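Local coordinates for DUF985 domain-containing protein (Shewanella oneidensis, PDB 1YUD), which is of unknown function but carries a DUF985 domain of the cupin superfamily and forms a two-subunit assembly, at residues A77-L81 / Q123-V129; A14-I18 / F54-T58; E60-F64 / V160-R166. All coordinates share one frame; numbering follows the deposited sequence.

Contact 1. Residues A77-L81 / Q123-V129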
# COMPACT_ATOMS: atom_id res chain seq x y z
N ALA A 77 7.93 2.12 6.58
CA ALA A 77 9.22 2.36 7.21
C ALA A 77 9.44 1.48 8.43
O ALA A 77 8.54 0.78 8.89
CB ALA A 77 9.34 3.83 7.61
N GLY A 78 10.67 1.51 8.95
CA GLY A 78 10.96 0.71 10.12
C GLY A 78 11.78 -0.55 9.91
O GLY A 78 12.83 -0.51 9.27
N GLN A 79 11.28 -1.67 10.44
CA GLN A 79 11.99 -2.95 10.37
C GLN A 79 11.36 -4.02 9.50
O GLN A 79 10.21 -4.39 9.71
CB GLN A 79 12.15 -3.53 11.79
CG GLN A 79 13.58 -3.69 12.26
CD GLN A 79 14.19 -2.39 12.64
OE1 GLN A 79 15.41 -2.22 12.63
NE2 GLN A 79 13.34 -1.43 13.00
N SER A 80 12.14 -4.54 8.56
CA SER A 80 11.65 -5.59 7.68
C SER A 80 10.92 -6.62 8.53
O SER A 80 11.37 -6.95 9.63
CB SER A 80 12.83 -6.26 6.99
OG SER A 80 13.35 -7.27 7.83
N LEU A 81 9.79 -7.13 8.03
CA LEU A 81 9.01 -8.13 8.77
C LEU A 81 9.20 -9.51 8.17
O LEU A 81 10.13 -9.76 7.40
CB LEU A 81 7.52 -7.76 8.75
CG LEU A 81 7.19 -6.31 9.10
CD1 LEU A 81 5.70 -6.10 9.03
CD2 LEU A 81 7.69 -5.97 10.49
N GLN A 123 14.32 -7.36 13.27
CA GLN A 123 15.26 -6.72 14.18
C GLN A 123 14.44 -5.93 15.19
O GLN A 123 13.27 -5.66 14.95
CB GLN A 123 16.18 -5.75 13.43
CG GLN A 123 17.24 -6.40 12.54
CD GLN A 123 18.24 -7.24 13.33
OE1 GLN A 123 17.90 -8.30 13.85
NE2 GLN A 123 19.48 -6.75 13.43
N ASP A 124 15.05 -5.56 16.32
CA ASP A 124 14.34 -4.77 17.32
C ASP A 124 14.17 -3.36 16.77
O ASP A 124 15.07 -2.82 16.12
CB ASP A 124 15.10 -4.71 18.66
CG ASP A 124 15.11 -6.04 19.42
OD1 ASP A 124 14.11 -6.78 19.36
OD2 ASP A 124 16.13 -6.33 20.09
N GLY A 125 13.01 -2.77 17.02
CA GLY A 125 12.74 -1.44 16.53
C GLY A 125 11.25 -1.35 16.26
O GLY A 125 10.46 -1.97 16.97
N PHE A 126 10.86 -0.59 15.23
CA PHE A 126 9.44 -0.48 14.93
C PHE A 126 9.14 -0.78 13.46
O PHE A 126 10.05 -0.85 12.63
CB PHE A 126 8.94 0.93 15.21
CG PHE A 126 9.45 1.94 14.24
CD1 PHE A 126 10.77 2.38 14.30
CD2 PHE A 126 8.62 2.45 13.25
CE1 PHE A 126 11.26 3.31 13.39
CE2 PHE A 126 9.09 3.37 12.34
CZ PHE A 126 10.41 3.81 12.41
N SER A 127 7.86 -0.95 13.15
CA SER A 127 7.45 -1.21 11.78
C SER A 127 6.05 -0.74 11.43
O SER A 127 5.06 -1.27 11.94
CB SER A 127 7.59 -2.69 11.47
OG SER A 127 8.95 -3.02 11.39
N LEU A 128 6.01 0.28 10.58
CA LEU A 128 4.76 0.84 10.10
C LEU A 128 4.50 0.06 8.81
O LEU A 128 5.41 -0.13 7.99
CB LEU A 128 4.91 2.33 9.79
CG LEU A 128 3.58 2.93 9.32
CD1 LEU A 128 2.60 2.87 10.46
CD2 LEU A 128 3.75 4.36 8.83
N VAL A 129 3.26 -0.37 8.63
CA VAL A 129 2.90 -1.18 7.49
C VAL A 129 1.51 -0.85 6.95
O VAL A 129 0.61 -0.48 7.70
CB VAL A 129 2.96 -2.66 7.90
CG1 VAL A 129 1.71 -3.41 7.48
CG2 VAL A 129 4.20 -3.29 7.34
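Ala77 and Leu128 form an antiparallel hydrogen-bonded pair, in which Leu128 N donates to Ala77 O at 3.1 Å with an N-H...O angle of 152°. Gly78 and Ser127 follow as a non-hydrogen-bonded pair. Beyond them the backbone bonding becomes poorer: Gln79 N reaches Phe126 O at 2.6 Å, but the bond is too bent to be more than weak. The same carbonyl receives a second weak bond, from the side-chain amide of the same glutamine, Gln79 NE2 to Phe126 O at 3.4 Å, because the Gln79 chain folds at its second torsion.

The Ser127 hydroxyl sits among several polar atoms. Ser127 OG lies 2.5 Å from Gln79 O and 2.7 Å from Phe126 O, and since it has one proton for these two carbonyls, which of them it serves is not settled.

The arrangement belongs to the two-sheet β-fold of cupins. Strand 71-76 pairs with strand 126-133 in one sheet, the chain turns a corner at Ala77, and strand 81-86 enters the other sheet, so residues 77-81 cross between the sheets alongside residues 123-129. Leu99 and Pro107 of the second subunit pack on Ala77 and Leu128 respectively.

The Phe126 ring, with CG placed between the backbone N and the carbonyl carbon (chi1 71°), offers one face to Gly78 CA, which is 4.0 Å from the ring centroid and 16° off the normal, a CH-pi contact. With the backbone of Gly78 turned as it is, any side chain would run into the carbonyl O of Ala77.

Apolar contacts flank the polar centre. Gln79 CG lies 3.5 Å from Gln123 CB, the two chains passing at a slant. Leu81 splits its branches: CD2 rests on Ser127, while CD1 meets Val129 CG2 at 3.6 Å, with Trp73 touching both Leu81 and Val129.

Contact 2. Residues A14-I18 / F54-T58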
# COMPACT_ATOMS: atom_id res chain seq x y z
N ALA A 14 8.27 4.46 17.07
CA ALA A 14 6.92 3.94 17.17
C ALA A 14 5.95 4.84 17.94
O ALA A 14 4.75 4.83 17.69
CB ALA A 14 6.95 2.56 17.80
N ASP A 15 6.48 5.62 18.88
CA ASP A 15 5.63 6.49 19.67
C ASP A 15 5.04 7.64 18.86
O ASP A 15 3.90 8.04 19.07
CB ASP A 15 6.42 7.04 20.86
CG ASP A 15 6.89 5.94 21.79
OD1 ASP A 15 6.03 5.17 22.28
OD2 ASP A 15 8.11 5.85 22.04
N ASP A 16 5.83 8.14 17.91
CA ASP A 16 5.40 9.23 17.05
C ASP A 16 4.29 8.76 16.14
O ASP A 16 3.28 9.45 15.96
CB ASP A 16 6.57 9.73 16.20
CG ASP A 16 7.68 10.31 17.03
OD1 ASP A 16 8.09 9.66 18.01
OD2 ASP A 16 8.15 11.41 16.69
N PHE A 17 4.48 7.58 15.56
CA PHE A 17 3.51 7.00 14.65
C PHE A 17 2.19 6.67 15.32
O PHE A 17 1.14 7.10 14.84
CB PHE A 17 4.09 5.74 13.98
CG PHE A 17 5.01 6.04 12.83
CD1 PHE A 17 6.34 5.64 12.85
CD2 PHE A 17 4.55 6.78 11.75
CE1 PHE A 17 7.20 5.96 11.81
CE2 PHE A 17 5.40 7.11 10.69
CZ PHE A 17 6.72 6.70 10.73
N ILE A 18 2.24 5.93 16.42
CA ILE A 18 1.00 5.59 17.09
C ILE A 18 0.23 6.87 17.46
O ILE A 18 -1.00 6.89 17.41
CB ILE A 18 1.26 4.73 18.37
CG1 ILE A 18 2.16 5.47 19.35
CG2 ILE A 18 1.89 3.42 17.99
CD1 ILE A 18 1.40 6.35 20.33
N PHE A 54 -0.62 -0.09 10.42
CA PHE A 54 -0.40 -1.22 11.32
C PHE A 54 1.04 -1.22 11.77
O PHE A 54 1.96 -1.46 10.99
CB PHE A 54 -0.74 -2.55 10.64
CG PHE A 54 -0.73 -3.73 11.56
CD1 PHE A 54 0.44 -4.45 11.80
CD2 PHE A 54 -1.89 -4.15 12.19
CE1 PHE A 54 0.44 -5.57 12.65
CE2 PHE A 54 -1.90 -5.27 13.04
CZ PHE A 54 -0.72 -5.98 13.26
N LEU A 55 1.24 -0.95 13.06
CA LEU A 55 2.58 -0.86 13.61
C LEU A 55 3.00 -2.03 14.48
O LEU A 55 2.17 -2.71 15.07
CB LEU A 55 2.72 0.46 14.37
CG LEU A 55 4.11 0.74 14.91
CD1 LEU A 55 4.44 2.21 14.74
CD2 LEU A 55 4.17 0.28 16.37
N LEU A 56 4.30 -2.25 14.55
CA LEU A 56 4.84 -3.33 15.35
C LEU A 56 6.08 -2.88 16.13
O LEU A 56 7.02 -2.32 15.55
CB LEU A 56 5.22 -4.50 14.45
CG LEU A 56 4.77 -5.88 14.92
CD1 LEU A 56 3.26 -6.04 14.72
CD2 LEU A 56 5.53 -6.94 14.15
N ARG A 57 6.06 -3.12 17.44
CA ARG A 57 7.18 -2.78 18.32
C ARG A 57 7.80 -4.07 18.86
O ARG A 57 7.15 -5.11 18.91
CB ARG A 57 6.73 -1.93 19.50
CG ARG A 57 6.29 -0.53 19.14
CD ARG A 57 5.84 0.24 20.38
NE ARG A 57 4.99 -0.59 21.24
CZ ARG A 57 4.25 -0.12 22.24
NH1 ARG A 57 3.52 -0.96 22.97
NH2 ARG A 57 4.22 1.19 22.49
N THR A 58 9.05 -3.96 19.29
CA THR A 58 9.81 -5.08 19.83
C THR A 58 9.07 -6.05 20.76
O THR A 58 9.54 -7.17 20.98
CB THR A 58 11.06 -4.60 20.56
OG1 THR A 58 11.81 -3.73 19.70
CG2 THR A 58 11.93 -5.78 20.93
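Leu55 and Arg57 meet Ala14, Phe17 and Ile18 where the N-terminal helix 14-20 lies against strand 50-57 of the larger cupin sheet. The short axes run nearly antiparallel, at 155°, and approach to 9.5 Å.

Leu55 supplies most of the apolar touching. Its CG is anti to the backbone N (chi1 -176°), which sends the isobutyl group toward the helix. One branch, Leu55 CD1, lies 3.6 Å from Phe17 CB, so it meets the root of that side chain and only obliquely its ring. The other, Leu55 CD2, is 3.9 Å from Ala14 CB and 4.2 Å from Ile18 CG2, and thus sits between side chains one helical turn apart. That turn is closed by Ile18 N to Ala14 O at 3.0 Å. Ala14 CB also abuts the aliphatic part of Arg57, with Arg57 CG 3.4 Å away.

Strand alternation sets which residues take part: Leu55 and Arg57 face the helix, whereas Leu56 points away and touches Met121. Farther out, Phe31 of the adjoining strand packs on Ile18, Leu55 and Arg57, while Phe126 and Leu128 of strand 126-133 pack on Ala14 and Phe17 respectively. Leu101 of the second subunit reaches Phe17.

The Arg57 chain bends at its third torsion, and Asp15 OD1 approaches the guanidinium edge-on, 4.4 Å from Arg57 NH2, too far for a salt bridge.

Contact 3. Residues E60-F64 / V160-R166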
# COMPACT_ATOMS: atom_id res chain seq x y z
N GLU A 60 5.65 -6.59 20.33
CA GLU A 60 4.49 -7.06 19.59
C GLU A 60 4.79 -7.89 18.33
O GLU A 60 5.81 -7.70 17.66
CB GLU A 60 3.61 -5.84 19.21
CG GLU A 60 2.89 -5.17 20.39
CD GLU A 60 1.67 -5.96 20.85
OE1 GLU A 60 1.81 -7.18 21.09
OE2 GLU A 60 0.57 -5.37 20.97
N VAL A 61 3.90 -8.83 18.06
CA VAL A 61 3.95 -9.68 16.88
C VAL A 61 2.49 -9.86 16.50
O VAL A 61 1.61 -9.78 17.36
CB VAL A 61 4.56 -11.09 17.14
CG1 VAL A 61 5.99 -10.96 17.64
CG2 VAL A 61 3.69 -11.86 18.11
N SER A 62 2.23 -10.10 15.21
CA SER A 62 0.86 -10.30 14.76
C SER A 62 0.54 -11.78 14.84
O SER A 62 0.97 -12.55 13.99
CB SER A 62 0.70 -9.80 13.32
OG SER A 62 -0.66 -9.87 12.93
N HIS A 63 -0.22 -12.17 15.85
CA HIS A 63 -0.56 -13.57 16.06
C HIS A 63 -1.42 -14.24 14.98
O HIS A 63 -2.40 -13.67 14.49
CB HIS A 63 -1.23 -13.76 17.43
CG HIS A 63 -0.47 -13.14 18.56
ND1 HIS A 63 -0.74 -11.87 19.03
CD2 HIS A 63 0.57 -13.60 19.30
CE1 HIS A 63 0.10 -11.58 20.01
NE2 HIS A 63 0.90 -12.61 20.19
N PHE A 64 -1.04 -15.47 14.63
CA PHE A 64 -1.74 -16.25 13.64
C PHE A 64 -3.24 -15.98 13.67
O PHE A 64 -3.87 -16.02 14.73
CB PHE A 64 -1.47 -17.73 13.87
CG PHE A 64 -0.13 -18.18 13.40
CD1 PHE A 64 0.78 -18.77 14.28
CD2 PHE A 64 0.23 -18.04 12.06
CE1 PHE A 64 2.03 -19.22 13.84
CE2 PHE A 64 1.47 -18.49 11.61
CZ PHE A 64 2.37 -19.08 12.50
N VAL A 160 7.38 -22.22 15.45
CA VAL A 160 6.88 -20.89 15.11
C VAL A 160 5.49 -20.63 15.68
O VAL A 160 5.09 -19.48 15.86
CB VAL A 160 6.84 -20.68 13.58
CG1 VAL A 160 5.59 -21.33 13.01
CG2 VAL A 160 6.89 -19.20 13.25
N VAL A 161 4.74 -21.70 15.97
CA VAL A 161 3.41 -21.54 16.55
C VAL A 161 3.55 -20.96 17.97
O VAL A 161 2.67 -20.22 18.44
CB VAL A 161 2.67 -22.88 16.63
CG1 VAL A 161 1.25 -22.66 17.12
CG2 VAL A 161 2.65 -23.54 15.26
N GLN A 162 4.66 -21.28 18.62
CA GLN A 162 4.96 -20.81 19.97
C GLN A 162 5.44 -19.36 19.99
O GLN A 162 5.88 -18.87 21.02
CB GLN A 162 6.04 -21.66 20.63
CG GLN A 162 5.67 -23.10 20.87
CD GLN A 162 6.77 -23.84 21.63
OE1 GLN A 162 7.96 -23.74 21.27
NE2 GLN A 162 6.39 -24.57 22.67
N LYS A 163 5.39 -18.69 18.85
CA LYS A 163 5.81 -17.30 18.78
C LYS A 163 4.68 -16.40 18.31
O LYS A 163 4.47 -15.31 18.85
CB LYS A 163 7.02 -17.14 17.85
CG LYS A 163 8.35 -17.50 18.50
CD LYS A 163 8.37 -18.93 19.03
CE LYS A 163 9.69 -19.24 19.73
NZ LYS A 163 9.78 -20.64 20.25
N LEU A 164 3.94 -16.88 17.31
CA LEU A 164 2.83 -16.12 16.74
C LEU A 164 1.49 -16.65 17.24
O LEU A 164 0.51 -16.66 16.50
CB LEU A 164 2.87 -16.20 15.21
CG LEU A 164 4.20 -15.93 14.50
CD1 LEU A 164 4.01 -16.07 13.00
CD2 LEU A 164 4.70 -14.54 14.83
N SER A 165 1.46 -17.10 18.49
CA SER A 165 0.23 -17.62 19.07
C SER A 165 0.33 -17.64 20.58
O SER A 165 1.42 -17.48 21.14
CB SER A 165 -0.03 -19.04 18.55
OG SER A 165 -1.27 -19.54 19.02
N ARG A 166 -0.80 -17.81 21.25
CA ARG A 166 -0.82 -17.86 22.72
C ARG A 166 -1.91 -18.81 23.20
O ARG A 166 -3.00 -18.87 22.62
CB ARG A 166 -1.01 -16.47 23.33
CG ARG A 166 0.29 -15.67 23.39
CD ARG A 166 0.11 -14.34 24.07
NE ARG A 166 -0.97 -13.56 23.47
CZ ARG A 166 -0.93 -12.24 23.30
NH1 ARG A 166 0.14 -11.55 23.68
NH2 ARG A 166 -1.96 -11.61 22.75
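Phe64 N donates to Leu164 O at 2.7 Å, the sole hydrogen bond between residues 60-64 and 160-166. The same oxygen is also met by a CA-H...O contact, His63 CA lying 3.3 Å from Leu164 O, so one carbonyl takes two neighbouring contacts from the strand.

Apolar packing centres on the Phe64 ring. Its CG is anti to the carbonyl carbon (chi1 -77°), and the ring reaches across to Leu164, whose CB stands 3.8 Å from the ring centroid and 28° off the normal, a CH-pi contact over one face. Leu164 CD1 continues along the ring to Phe64 CZ at 3.5 Å. The other methyl, Leu164 CD2, meets Val61 CB at 4.2 Å. Val160 comes from a different direction, its CG1 lying in the ring plane at the edge, 4.0 Å from Phe64 CZ. An alanine in place of Phe64 would remove the ring and would probably leave a gap beside Leu164 CB and Val160 CG1, both deprived of their aromatic partner.

In the fold, this joins the chain leaving the C-terminal helix 158-161 to strand 62-66, an outermost strand of the smaller cupin sheet within this chain. Val160 O accepts from both Lys163 N and Leu164 N where the helix ends. Tyr84 touches Val160 and Leu164 from within the same sheet, and helix 147-152 packs on Val161 and Ser165.

Polar side chains meet beside this apolar group. The Arg166 guanidinium slants across the His63 ring, the planes 36° apart, with His63 CE1 over one guanidinium face and 3.4 Å from Arg166 NH2. Ser165 N lies at the edge of the imidazole, 3.7 Å from His63 CD2, and His63 ND1 is hydrogen-bonded to Glu28 O, which probably fixes the ring's rotation.

How the contacts relate
From the N terminus, contact 2 closes first, bringing strand 50-57 back to the helix at 14-18. Contact 3 opens directly afterwards, at residue 60, and closes only near the C terminus at 160-166; contact 1, joining 77-81 to 123-129, nests wholly inside that long loop. No pair crosses. Contacts 1 and 2 share the larger sheet, where strands 50-57 and 126-133 are neighbours, and they touch through a probable hydrogen bond, Gly125 N to Thr58 OG1. Contact 3 ties the C-terminal segment to the smaller sheet, about 16 Å from contact 1 between centres and without touching it, yet Phe54 and Leu56 pack against Ser62 and Val61, linking it to contact 2.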